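PDB 7ALK: neurogenic locus protein delta from Drosophila melanogaster, which acts as a membrane-bound ligand of the Notch receptor and is required for the correct separation of neural and epidermal cell lineages. Local coordinates for residues R7-S12 against E155-V160; L106-W111 against Q128-Q133; C60-V65 against F94-S99; G21-G26 against G33-S38. One frame throughout, in Å; residues are numbered along the deposited sequence.

Contact 1: R7-S12 against E155-V160; sequences RLKYFS and EYDFRV
D157 OD2 takes two N-H groups from R7. The bond from R7 NH2 is the sound one, at 2.9 Å; the one from R7 NE is weak. NH2 comes to the anti lone pair of OD2, away from the other oxygen. OD2 sits at the edge of the guanidinium, and the carboxylate plane is turned 74° against it. K9 extends the network. Its NZ reaches E155 OE2 at 3.0 Å from above the carboxylate plane. A longer salt bridge of 3.6 Å joins K9 NZ to D157 OD1, which also hydrogen-bonds T144 OG1. The bend of the lysine at chi3 (-62°) puts CE beside both acids. Alternating charges of this kind probably favour the ionised carboxylates.

Underneath, R7 and D157 form an antiparallel hydrogen-bonded pair, with R7 N to D157 O at 2.8 Å. L8 and Y156 are the next, non-hydrogen-bonded pair. They lie on the other face, where L8 CD2 is 4.3 Å from Y156 CB. Then comes a classic beta bulge: K9 and Y10 both face E155. E155 O accepts K9 N at 2.9 Å and, weakly, Y10 N.

The two strands belong to an antiparallel sheet of the C2-like domain. Strand 143-148 pairs with the other side of strand 153-161, while strands 75-76 and 92-95 pair with strand 3-12. W142 makes a cation-pi contact with R7. On the opposite face Y156 and F11 pack on strand 124-135, in the sheet it forms with strand 103-113.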
loop_
_atom_site.group_PDB
_atom_site.type_symbol
_atom_site.label_atom_id
_atom_site.label_comp_id
_atom_site.label_asym_id
_atom_site.label_seq_id
_atom_site.Cartn_x
_atom_site.Cartn_y
_atom_site.Cartn_z
ATOM N N ARG A 7 4.367 2.558 -5.809
ATOM C CA ARG A 7 5.584 1.864 -6.220
ATOM C C ARG A 7 6.112 2.506 -7.496
ATOM O O ARG A 7 5.521 2.349 -8.568
ATOM C CB ARG A 7 5.322 0.374 -6.427
ATOM C CG ARG A 7 6.516 -0.383 -6.987
ATOM C CD ARG A 7 6.244 -1.877 -7.057
ATOM N NE ARG A 7 5.131 -2.190 -7.943
ATOM C CZ ARG A 7 4.593 -3.395 -8.069
ATOM N NH1 ARG A 7 5.042 -4.429 -7.376
ATOM N NH2 ARG A 7 3.578 -3.569 -8.912
ATOM N N LEU A 8 7.224 3.226 -7.378
ATOM C CA LEU A 8 7.881 3.783 -8.550
ATOM C C LEU A 8 8.604 2.681 -9.312
ATOM O O LEU A 8 9.237 1.804 -8.716
ATOM C CB LEU A 8 8.866 4.874 -8.136
ATOM C CG LEU A 8 8.377 5.864 -7.077
ATOM C CD1 LEU A 8 9.546 6.643 -6.498
ATOM C CD2 LEU A 8 7.340 6.807 -7.663
ATOM N N LYS A 9 8.511 2.725 -10.640
ATOM C CA LYS A 9 9.120 1.706 -11.486
ATOM C C LYS A 9 10.273 2.256 -12.318
ATOM O O LYS A 9 11.415 1.821 -12.148
ATOM C CB LYS A 9 8.060 1.063 -12.391
ATOM C CG LYS A 9 6.937 0.378 -11.626
ATOM C CD LYS A 9 6.178 -0.607 -12.504
ATOM C CE LYS A 9 5.516 0.090 -13.679
ATOM N NZ LYS A 9 4.787 -0.869 -14.556
ATOM N N TYR A 10 10.010 3.206 -13.214
ATOM C CA TYR A 10 11.046 3.708 -14.108
ATOM C C TYR A 10 10.896 5.208 -14.299
ATOM O O TYR A 10 9.801 5.695 -14.594
ATOM C CB TYR A 10 10.987 3.003 -15.468
ATOM C CG TYR A 10 12.245 3.152 -16.292
ATOM C CD1 TYR A 10 13.301 2.261 -16.149
ATOM C CD2 TYR A 10 12.376 4.180 -17.217
ATOM C CE1 TYR A 10 14.453 2.389 -16.901
ATOM C CE2 TYR A 10 13.525 4.316 -17.975
ATOM C CZ TYR A 10 14.560 3.419 -17.812
ATOM O OH TYR A 10 15.706 3.547 -18.563
ATOM N N PHE A 11 11.997 5.932 -14.126
ATOM C CA PHE A 11 12.090 7.339 -14.488
ATOM C C PHE A 11 13.048 7.466 -15.663
ATOM O O PHE A 11 14.171 6.958 -15.606
ATOM C CB PHE A 11 12.572 8.188 -13.309
ATOM C CG PHE A 11 12.592 9.663 -13.597
ATOM C CD1 PHE A 11 11.411 10.389 -13.644
ATOM C CD2 PHE A 11 13.788 10.323 -13.821
ATOM C CE1 PHE A 11 11.424 11.745 -13.910
ATOM C CE2 PHE A 11 13.807 11.681 -14.087
ATOM C CZ PHE A 11 12.623 12.392 -14.130
ATOM N N SER A 12 12.601 8.129 -16.725
ATOM C CA SER A 12 13.340 8.198 -17.980
ATOM C C SER A 12 13.810 9.626 -18.220
ATOM O O SER A 12 12.996 10.554 -18.248
ATOM C CB SER A 12 12.476 7.715 -19.145
ATOM O OG SER A 12 13.226 7.654 -20.345
ATOM N N GLU A 155 7.109 6.252 -14.497
ATOM C CA GLU A 155 6.145 5.163 -14.469
ATOM C C GLU A 155 6.003 4.647 -13.042
ATOM O O GLU A 155 6.998 4.494 -12.327
ATOM C CB GLU A 155 6.577 4.029 -15.405
ATOM C CG GLU A 155 5.495 3.004 -15.690
ATOM C CD GLU A 155 5.911 1.997 -16.744
ATOM O OE1 GLU A 155 6.942 2.228 -17.412
ATOM O OE2 GLU A 155 5.210 0.974 -16.900
ATOM N N TYR A 156 4.765 4.377 -12.633
ATOM C CA TYR A 156 4.488 4.035 -11.245
ATOM C C TYR A 156 3.218 3.201 -11.162
ATOM O O TYR A 156 2.383 3.207 -12.070
ATOM C CB TYR A 156 4.339 5.291 -10.377
ATOM C CG TYR A 156 3.286 6.250 -10.889
ATOM C CD1 TYR A 156 3.574 7.153 -11.904
ATOM C CD2 TYR A 156 1.998 6.240 -10.368
ATOM C CE1 TYR A 156 2.613 8.024 -12.380
ATOM C CE2 TYR A 156 1.030 7.107 -10.838
ATOM C CZ TYR A 156 1.343 7.997 -11.843
ATOM O OH TYR A 156 0.386 8.862 -12.316
ATOM N N ASP A 157 3.087 2.480 -10.049
ATOM C CA ASP A 157 1.869 1.770 -9.690
ATOM C C ASP A 157 1.380 2.272 -8.337
ATOM O O ASP A 157 2.180 2.655 -7.477
ATOM C CB ASP A 157 2.090 0.250 -9.623
ATOM C CG ASP A 157 2.739 -0.306 -10.873
ATOM O OD1 ASP A 157 2.644 0.339 -11.937
ATOM O OD2 ASP A 157 3.346 -1.395 -10.791
ATOM N N PHE A 158 0.063 2.266 -8.149
ATOM C CA PHE A 158 -0.519 2.732 -6.897
ATOM C C PHE A 158 -1.760 1.912 -6.579
ATOM O O PHE A 158 -2.491 1.491 -7.479
ATOM C CB PHE A 158 -0.869 4.225 -6.952
ATOM C CG PHE A 158 -1.865 4.580 -8.023
ATOM C CD1 PHE A 158 -1.455 4.797 -9.328
ATOM C CD2 PHE A 158 -3.211 4.707 -7.720
ATOM C CE1 PHE A 158 -2.369 5.126 -10.312
ATOM C CE2 PHE A 158 -4.130 5.037 -8.699
ATOM C CZ PHE A 158 -3.708 5.246 -9.996
ATOM N N ARG A 159 -1.992 1.694 -5.284
ATOM C CA ARG A 159 -3.159 0.952 -4.829
ATOM C C ARG A 159 -3.359 1.202 -3.342
ATOM O O ARG A 159 -2.487 1.744 -2.658
ATOM C CB ARG A 159 -3.013 -0.549 -5.096
ATOM C CG ARG A 159 -2.034 -1.236 -4.161
ATOM C CD ARG A 159 -1.958 -2.726 -4.432
ATOM N NE ARG A 159 -1.085 -3.401 -3.480
ATOM C CZ ARG A 159 -0.767 -4.686 -3.539
ATOM N NH1 ARG A 159 -1.238 -5.472 -4.493
ATOM N NH2 ARG A 159 0.041 -5.197 -2.614
ATOM N N VAL A 160 -4.529 0.797 -2.852
ATOM C CA VAL A 160 -4.848 0.793 -1.428
ATOM C C VAL A 160 -5.275 -0.616 -1.049
ATOM O O VAL A 160 -6.143 -1.202 -1.706
ATOM C CB VAL A 160 -5.956 1.802 -1.077
ATOM C CG1 VAL A 160 -6.022 2.011 0.431
ATOM C CG2 VAL A 160 -5.733 3.114 -1.789
#

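Contact 2: L106-W111 against Q128-Q133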
loop_
_atom_site.group_PDB
_atom_site.type_symbol
_atom_site.label_atom_id
_atom_site.label_comp_id
_atom_site.label_asym_id
_atom_site.label_seq_id
_atom_site.Cartn_x
_atom_site.Cartn_y
_atom_site.Cartn_z
ATOM N N LEU A 106 -2.542 13.396 -4.948
ATOM C CA LEU A 106 -1.158 12.954 -4.861
ATOM C C LEU A 106 -0.258 13.869 -5.678
ATOM O O LEU A 106 -0.608 14.264 -6.794
ATOM C CB LEU A 106 -1.021 11.505 -5.349
ATOM C CG LEU A 106 0.376 10.889 -5.409
ATOM C CD1 LEU A 106 0.885 10.593 -4.009
ATOM C CD2 LEU A 106 0.360 9.626 -6.254
ATOM N N ILE A 107 0.901 14.204 -5.113
ATOM C CA ILE A 107 1.929 14.981 -5.794
ATOM C C ILE A 107 3.218 14.172 -5.783
ATOM O O ILE A 107 3.638 13.682 -4.729
ATOM C CB ILE A 107 2.152 16.354 -5.133
ATOM C CG1 ILE A 107 0.829 16.949 -4.653
ATOM C CG2 ILE A 107 2.845 17.302 -6.097
ATOM C CD1 ILE A 107 1.001 18.101 -3.687
ATOM N N VAL A 108 3.839 14.032 -6.951
ATOM C CA VAL A 108 5.109 13.329 -7.091
ATOM C C VAL A 108 6.051 14.218 -7.889
ATOM O O VAL A 108 5.756 14.567 -9.039
ATOM C CB VAL A 108 4.947 11.962 -7.775
ATOM C CG1 VAL A 108 6.303 11.306 -7.968
ATOM C CG2 VAL A 108 4.029 11.062 -6.961
ATOM N N GLU A 109 7.179 14.581 -7.286
ATOM C CA GLU A 109 8.169 15.447 -7.910
ATOM C C GLU A 109 9.478 14.688 -8.072
ATOM O O GLU A 109 9.923 14.005 -7.143
ATOM C CB GLU A 109 8.403 16.709 -7.077
ATOM C CG GLU A 109 7.201 17.625 -6.945
ATOM C CD GLU A 109 7.432 18.731 -5.932
ATOM O OE1 GLU A 109 8.237 18.526 -4.999
ATOM O OE2 GLU A 109 6.812 19.806 -6.067
ATOM N N ALA A 110 10.086 14.808 -9.248
ATOM C CA ALA A 110 11.434 14.314 -9.492
ATOM C C ALA A 110 12.393 15.495 -9.462
ATOM O O ALA A 110 12.182 16.489 -10.163
ATOM C CB ALA A 110 11.521 13.586 -10.834
ATOM N N TRP A 111 13.439 15.389 -8.645
ATOM C CA TRP A 111 14.332 16.508 -8.383
ATOM C C TRP A 111 15.778 16.129 -8.664
ATOM O O TRP A 111 16.193 14.986 -8.460
ATOM C CB TRP A 111 14.222 16.986 -6.931
ATOM C CG TRP A 111 13.062 17.880 -6.672
ATOM C CD1 TRP A 111 11.763 17.507 -6.505
ATOM C CD2 TRP A 111 13.092 19.306 -6.539
ATOM N NE1 TRP A 111 10.980 18.612 -6.278
ATOM C CE2 TRP A 111 11.772 19.730 -6.293
ATOM C CE3 TRP A 111 14.109 20.264 -6.604
ATOM C CZ2 TRP A 111 11.441 21.070 -6.116
ATOM C CZ3 TRP A 111 13.777 21.594 -6.427
ATOM C CH2 TRP A 111 12.455 21.985 -6.184
ATOM N N GLN A 128 10.633 17.255 -12.824
ATOM C CA GLN A 128 9.272 17.009 -13.275
ATOM C C GLN A 128 8.340 16.986 -12.074
ATOM O O GLN A 128 8.734 16.601 -10.971
ATOM C CB GLN A 128 9.165 15.690 -14.049
ATOM C CG GLN A 128 7.809 15.457 -14.699
ATOM C CD GLN A 128 7.704 14.106 -15.374
ATOM O OE1 GLN A 128 8.711 13.449 -15.634
ATOM N NE2 GLN A 128 6.479 13.684 -15.661
ATOM N N ARG A 129 7.094 17.400 -12.305
ATOM C CA ARG A 129 6.049 17.383 -11.291
ATOM C C ARG A 129 4.780 16.803 -11.896
ATOM O O ARG A 129 4.385 17.188 -13.001
ATOM C CB ARG A 129 5.778 18.790 -10.749
ATOM C CG ARG A 129 4.658 18.855 -9.726
ATOM C CD ARG A 129 4.226 20.289 -9.487
ATOM N NE ARG A 129 5.358 21.138 -9.141
ATOM C CZ ARG A 129 5.633 21.552 -7.913
ATOM N NH1 ARG A 129 4.864 21.227 -6.886
ATOM N NH2 ARG A 129 6.708 22.308 -7.708
ATOM N N LEU A 130 4.144 15.881 -11.175
ATOM C CA LEU A 130 2.903 15.269 -11.622
ATOM C C LEU A 130 1.888 15.276 -10.488
ATOM O O LEU A 130 2.245 15.142 -9.313
ATOM C CB LEU A 130 3.129 13.834 -12.129
ATOM C CG LEU A 130 3.656 12.770 -11.163
ATOM C CD1 LEU A 130 2.523 11.999 -10.501
ATOM C CD2 LEU A 130 4.593 11.824 -11.891
ATOM N N LEU A 131 0.618 15.437 -10.853
ATOM C CA LEU A 131 -0.491 15.452 -9.908
ATOM C C LEU A 131 -1.491 14.373 -10.296
ATOM O O LEU A 131 -1.912 14.298 -11.455
ATOM C CB LEU A 131 -1.184 16.820 -9.877
ATOM C CG LEU A 131 -0.587 17.959 -9.040
ATOM C CD1 LEU A 131 0.784 18.390 -9.548
ATOM C CD2 LEU A 131 -1.542 19.145 -8.995
ATOM N N VAL A 132 -1.869 13.540 -9.328
ATOM C CA VAL A 132 -2.842 12.471 -9.531
ATOM C C VAL A 132 -3.922 12.627 -8.468
ATOM O O VAL A 132 -3.659 12.426 -7.276
ATOM C CB VAL A 132 -2.203 11.078 -9.459
ATOM C CG1 VAL A 132 -3.231 10.007 -9.789
ATOM C CG2 VAL A 132 -1.019 10.989 -10.404
ATOM N N GLN A 133 -5.135 12.974 -8.896
ATOM C CA GLN A 133 -6.252 13.229 -7.985
ATOM C C GLN A 133 -7.482 12.535 -8.566
ATOM O O GLN A 133 -8.076 13.026 -9.530
ATOM C CB GLN A 133 -6.477 14.728 -7.815
ATOM C CG GLN A 133 -7.717 15.102 -7.025
ATOM C CD GLN A 133 -7.668 16.525 -6.495
ATOM O OE1 GLN A 133 -6.636 16.984 -6.006
ATOM N NE2 GLN A 133 -8.790 17.230 -6.590
#
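L106 pairs with V132 at one end of this contact. V132 N gives L106 O a straight bond of 2.9 Å (167° at the hydrogen), while the return bond from L106 N is weak. Their CB atoms are 4.3 Å apart on the face shared with V108 and A110. I107 follows as a non-hydrogen-bonded partner of L131. The two side chains lie side by side and point the same way, with I107 CG2 4.2 Å from L131 CD1.

V108 and L130 are again a hydrogen-bonded pair, with L130 N to V108 O at 3.0 Å. L130 CG stands between its backbone N and carbonyl carbon (chi1 62°), which brings it 3.7 Å from V108 CB. The strands are the two arms of the beta hairpin 103-113 and 124-135. Strand 124-135 is an outermost strand of the four-stranded sheet, and strand 40-48 flanks the hairpin on its other side. L106, V108 and A110 face the sheet of strand 3-12 in the C2-like sandwich, where they meet L6 and F11. L154 covers V108 and L130.

E109 stands opposite R129 on the face of I107. The two run side by side and form a salt bridge over one face of the guanidinium, but E109 OE2 is crowded against R129, so the detail is doubtful. A110 N bonds Q128 O at 2.8 Å, and Q128 N returns a bond to A110 O at 3.2 Å. The amide oxygen of Q128 turns elsewhere, to T152 OG1. W111 then reaches back along its own strand: its NE1 gives a hydrogen bond of 3.0 Å to E109 OE1.

Contact 3: C60-V65 against F94-S99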
loop_
_atom_site.group_PDB
_atom_site.type_symbol
_atom_site.label_atom_id
_atom_site.label_comp_id
_atom_site.label_asym_id
_atom_site.label_seq_id
_atom_site.Cartn_x
_atom_site.Cartn_y
_atom_site.Cartn_z
ATOM N N CYS A 60 -0.160 17.950 3.234
ATOM C CA CYS A 60 -0.106 16.528 2.898
ATOM C C CYS A 60 -0.629 15.747 4.096
ATOM O O CYS A 60 0.107 15.424 5.030
ATOM C CB CYS A 60 1.314 16.110 2.534
ATOM S SG CYS A 60 2.103 17.119 1.257
ATOM N N THR A 61 -1.927 15.437 4.067
ATOM C CA THR A 61 -2.568 14.823 5.225
ATOM C C THR A 61 -2.089 13.395 5.460
ATOM O O THR A 61 -2.099 12.923 6.602
ATOM C CB THR A 61 -4.088 14.848 5.061
ATOM O OG1 THR A 61 -4.486 13.844 4.119
ATOM C CG2 THR A 61 -4.548 16.213 4.564
ATOM N N TYR A 62 -1.671 12.692 4.409
ATOM C CA TYR A 62 -1.202 11.322 4.575
ATOM C C TYR A 62 0.303 11.238 4.804
ATOM O O TYR A 62 0.752 10.468 5.661
ATOM C CB TYR A 62 -1.582 10.474 3.357
ATOM C CG TYR A 62 -3.066 10.237 3.191
ATOM C CD1 TYR A 62 -3.693 9.171 3.825
ATOM C CD2 TYR A 62 -3.840 11.071 2.392
ATOM C CE1 TYR A 62 -5.047 8.945 3.671
ATOM C CE2 TYR A 62 -5.196 10.853 2.233
ATOM C CZ TYR A 62 -5.793 9.790 2.875
ATOM O OH TYR A 62 -7.143 9.570 2.720
ATOM N N GLY A 63 1.094 12.000 4.060
ATOM C CA GLY A 63 2.534 11.938 4.226
ATOM C C GLY A 63 3.240 12.867 3.261
ATOM O O GLY A 63 2.693 13.267 2.228
ATOM N N ASP A 64 4.487 13.199 3.624
ATOM C CA ASP A 64 5.374 14.061 2.836
ATOM C C ASP A 64 6.750 13.390 2.850
ATOM O O ASP A 64 7.647 13.772 3.604
ATOM C CB ASP A 64 5.415 15.482 3.398
ATOM C CG ASP A 64 6.254 16.427 2.554
ATOM O OD1 ASP A 64 6.739 16.011 1.480
ATOM O OD2 ASP A 64 6.426 17.592 2.970
ATOM N N VAL A 65 6.913 12.377 2.003
ATOM C CA VAL A 65 8.102 11.531 2.002
ATOM C C VAL A 65 9.157 12.120 1.074
ATOM O O VAL A 65 8.851 12.578 -0.034
ATOM C CB VAL A 65 7.742 10.090 1.595
ATOM C CG1 VAL A 65 8.989 9.225 1.508
ATOM C CG2 VAL A 65 6.758 9.497 2.586
ATOM N N PHE A 94 1.840 4.862 2.820
ATOM C CA PHE A 94 1.198 5.874 3.652
ATOM C C PHE A 94 0.042 5.228 4.405
ATOM O O PHE A 94 -1.057 5.081 3.847
ATOM C CB PHE A 94 0.695 7.048 2.806
ATOM C CG PHE A 94 1.736 7.640 1.901
ATOM C CD1 PHE A 94 1.947 7.130 0.630
ATOM C CD2 PHE A 94 2.498 8.718 2.320
ATOM C CE1 PHE A 94 2.904 7.681 -0.202
ATOM C CE2 PHE A 94 3.453 9.273 1.493
ATOM C CZ PHE A 94 3.658 8.753 0.231
ATOM N N PRO A 95 0.230 4.825 5.658
ATOM C CA PRO A 95 -0.842 4.141 6.384
ATOM C C PRO A 95 -1.871 5.117 6.936
ATOM O O PRO A 95 -1.636 6.320 7.055
ATOM C CB PRO A 95 -0.093 3.434 7.518
ATOM C CG PRO A 95 1.058 4.340 7.799
ATOM C CD PRO A 95 1.452 4.953 6.470
ATOM N N PHE A 96 -3.035 4.564 7.274
ATOM C CA PHE A 96 -4.108 5.326 7.894
ATOM C C PHE A 96 -4.800 4.452 8.930
ATOM O O PHE A 96 -4.610 3.234 8.975
ATOM C CB PHE A 96 -5.108 5.855 6.853
ATOM C CG PHE A 96 -5.583 4.817 5.874
ATOM C CD1 PHE A 96 -4.903 4.598 4.688
ATOM C CD2 PHE A 96 -6.731 4.082 6.125
ATOM C CE1 PHE A 96 -5.343 3.651 3.782
ATOM C CE2 PHE A 96 -7.177 3.135 5.220
ATOM C CZ PHE A 96 -6.482 2.918 4.048
ATOM N N SER A 97 -5.602 5.092 9.783
ATOM C CA SER A 97 -6.326 4.401 10.843
ATOM C C SER A 97 -7.828 4.642 10.775
ATOM O O SER A 97 -8.551 4.257 11.702
ATOM C CB SER A 97 -5.790 4.821 12.215
ATOM O OG SER A 97 -4.411 4.517 12.340
ATOM N N PHE A 98 -8.312 5.266 9.710
ATOM C CA PHE A 98 -9.724 5.560 9.517
ATOM C C PHE A 98 -10.238 4.791 8.304
ATOM O O PHE A 98 -9.510 4.018 7.674
ATOM C CB PHE A 98 -9.946 7.066 9.348
ATOM C CG PHE A 98 -8.914 7.736 8.482
ATOM C CD1 PHE A 98 -9.038 7.733 7.103
ATOM C CD2 PHE A 98 -7.815 8.363 9.049
ATOM C CE1 PHE A 98 -8.090 8.347 6.304
ATOM C CE2 PHE A 98 -6.863 8.978 8.255
ATOM C CZ PHE A 98 -7.001 8.969 6.881
ATOM N N SER A 99 -11.508 5.007 7.979
ATOM C CA SER A 99 -12.072 4.416 6.773
ATOM C C SER A 99 -11.473 5.095 5.550
ATOM O O SER A 99 -11.352 6.323 5.511
ATOM C CB SER A 99 -13.592 4.555 6.774
ATOM O OG SER A 99 -14.150 4.066 7.980
#
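F94 packs on G63 and V65 across the gap between the two sheets of the C2-like beta sandwich. It lies on strand 92-95, in the sheet of strand 3-12, and its backbone bonds F4. The facing segment starts strand 63-72 of the other sheet with a classic beta bulge, Y62 and G63 both opposite L47. No hydrogen bond crosses between the segments; the contact is made mainly by packing of aromatic and aliphatic groups.

F94 CB points toward the facing segment, and CG continues from it beside the backbone N, anti to the carbonyl carbon (chi1 -52°). The ring meets G63 with its edge: G63 has no side chain, and its CA lies near the ring plane, 3.7 Å from F94 CD2. V65 CG2 comes obliquely, 3.5 Å from F94 CE2. At the base of the ring, F94 CB meets Y62 CB at 4.2 Å. V45 and L47 of strand 40-48 also touch the F94 side chain.

F96 uses its CB, which sits at the edge of the Y62 ring, 4.4 Å from Y62 CE1. Its own ring meets W100, with planes about 35° apart. F98 comes last. F96 CB lies over one face of its ring, offset toward the rim. Y62, whose ring also meets that of H49, approaches the edge of F98 with CE1 3.8 Å from F98 CZ. Y62 OH is in the plane of the F98 ring, 3.9 Å from F98 CE1.

Contact 4: G21-G26 against G33-S38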
loop_
_atom_site.group_PDB
_atom_site.type_symbol
_atom_site.label_atom_id
_atom_site.label_comp_id
_atom_site.label_asym_id
_atom_site.label_seq_id
_atom_site.Cartn_x
_atom_site.Cartn_y
_atom_site.Cartn_z
ATOM N N GLY A 21 14.094 22.949 -19.596
ATOM C CA GLY A 21 14.801 22.596 -20.808
ATOM C C GLY A 21 16.305 22.495 -20.642
ATOM O O GLY A 21 16.946 21.712 -21.354
ATOM N N ARG A 22 16.879 23.265 -19.720
ATOM C CA ARG A 22 18.319 23.259 -19.508
ATOM C C ARG A 22 18.743 21.911 -18.916
ATOM O O ARG A 22 17.934 21.000 -18.730
ATOM C CB ARG A 22 18.717 24.436 -18.616
ATOM C CG ARG A 22 20.209 24.773 -18.601
ATOM C CD ARG A 22 20.491 26.075 -17.871
ATOM N NE ARG A 22 21.699 25.987 -17.059
ATOM C CZ ARG A 22 22.761 26.767 -17.210
ATOM N NH1 ARG A 22 22.803 27.707 -18.141
ATOM N NH2 ARG A 22 23.809 26.598 -16.409
ATOM N N CYS A 23 20.032 21.770 -18.631
ATOM C CA CYS A 23 20.570 20.539 -18.075
ATOM C C CYS A 23 20.839 20.693 -16.584
ATOM O O CYS A 23 21.128 21.788 -16.094
ATOM C CB CYS A 23 21.851 20.132 -18.800
ATOM S SG CYS A 23 21.553 19.516 -20.464
ATOM N N CYS A 24 20.741 19.572 -15.867
ATOM C CA CYS A 24 20.909 19.593 -14.418
ATOM C C CYS A 24 22.331 19.976 -14.029
ATOM O O CYS A 24 22.539 20.714 -13.057
ATOM C CB CYS A 24 20.539 18.231 -13.835
ATOM S SG CYS A 24 19.180 17.406 -14.698
ATOM N N SER A 25 23.324 19.487 -14.772
ATOM C CA SER A 25 24.710 19.818 -14.463
ATOM C C SER A 25 25.072 21.225 -14.920
ATOM O O SER A 25 25.989 21.835 -14.361
ATOM C CB SER A 25 25.648 18.794 -15.101
ATOM O OG SER A 25 26.954 18.886 -14.558
ATOM N N GLY A 26 24.375 21.748 -15.925
ATOM C CA GLY A 26 24.542 23.123 -16.341
ATOM C C GLY A 26 25.653 23.389 -17.331
ATOM O O GLY A 26 26.002 24.558 -17.540
ATOM N N GLY A 33 24.864 19.066 -28.882
ATOM C CA GLY A 33 23.872 19.603 -27.973
ATOM C C GLY A 33 23.760 18.801 -26.693
ATOM O O GLY A 33 23.151 19.255 -25.720
ATOM N N LYS A 34 24.346 17.605 -26.687
ATOM C CA LYS A 34 24.313 16.755 -25.506
ATOM C C LYS A 34 25.055 17.422 -24.350
ATOM O O LYS A 34 25.886 18.314 -24.538
ATOM C CB LYS A 34 24.926 15.389 -25.814
ATOM C CG LYS A 34 24.321 14.699 -27.030
ATOM C CD LYS A 34 22.861 14.334 -26.801
ATOM C CE LYS A 34 22.716 13.288 -25.707
ATOM N NZ LYS A 34 21.326 12.763 -25.622
ATOM N N CYS A 35 24.747 16.974 -23.139
ATOM C CA CYS A 35 25.240 17.608 -21.926
ATOM C C CYS A 35 26.254 16.713 -21.223
ATOM O O CYS A 35 26.557 15.598 -21.660
ATOM C CB CYS A 35 24.078 17.960 -20.999
ATOM S SG CYS A 35 23.377 19.582 -21.338
ATOM N N LEU A 36 26.783 17.222 -20.111
ATOM C CA LEU A 36 27.864 16.571 -19.381
ATOM C C LEU A 36 27.605 16.711 -17.890
ATOM O O LEU A 36 27.556 17.833 -17.377
ATOM C CB LEU A 36 29.219 17.189 -19.741
ATOM C CG LEU A 36 29.668 17.112 -21.201
ATOM C CD1 LEU A 36 30.786 18.109 -21.470
ATOM C CD2 LEU A 36 30.102 15.699 -21.550
ATOM N N GLY A 37 27.449 15.585 -17.197
ATOM C CA GLY A 37 27.313 15.617 -15.752
ATOM C C GLY A 37 26.180 14.780 -15.193
ATOM O O GLY A 37 26.174 14.460 -14.000
ATOM N N SER A 38 25.209 14.435 -16.043
ATOM C CA SER A 38 24.051 13.625 -15.670
ATOM C C SER A 38 23.188 14.306 -14.612
ATOM O O SER A 38 23.533 15.379 -14.105
ATOM C CB SER A 38 24.491 12.241 -15.184
ATOM O OG SER A 38 25.056 12.306 -13.886
#
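C23 and C35 form a disulfide that ties together two parts of the long loop between strands 3-12 and 40-48 of the C2-like domain. Neither segment has regular secondary structure; the disulfide is the main link between them. C23 SG and C35 SG are 2.0 Å apart. The torsion about the S-S bond is 91°, a right-handed turn. C23 SG stands beside its own backbone N, anti to the carbonyl carbon (chi1 -72°), and from there meets C35.

The polar part is slight. S25 OG gives a weak hydrogen bond of 3.1 Å to L36 O. The same side chain lies over the backbone that follows, with S25 CB 3.6 Å from G37 CA; G37 has no side chain there. C24 comes close to the end of the second segment, its CB 4.1 Å from S38 O.

C24 has its own disulfide, to C39, next to the start of strand 40-48. Two adjacent cysteines therefore tie the loop to the chain just ahead of that strand. S38 touches N73, which lies in the turn between strands 63-72 and 75-76.

Overall arrangement
All four contacts lie in the C2-like domain, the phospholipid-binding part of this Notch ligand. Contacts 1 and 2 represent the two sheets of its sandwich; their centres are about 11 Å apart. They meet where Y156 OH approaches V132 CG2 and where F11 CE1 packs on A110 CB at 3.6 Å. The side chains of Y156 and V132 also lie about 4 Å from the same N-acetylglucosamine, a glycan attached to the protein. Contact 3 bridges the sheets and touches contact 1 through V160 CG1 and F96 CZ, at 3.8 Å. Contact 4 touches none: its centre is about 36 Å from that of contact 3, its nearest atoms about 7 Å from contact 2 and 8 Å from contact 1.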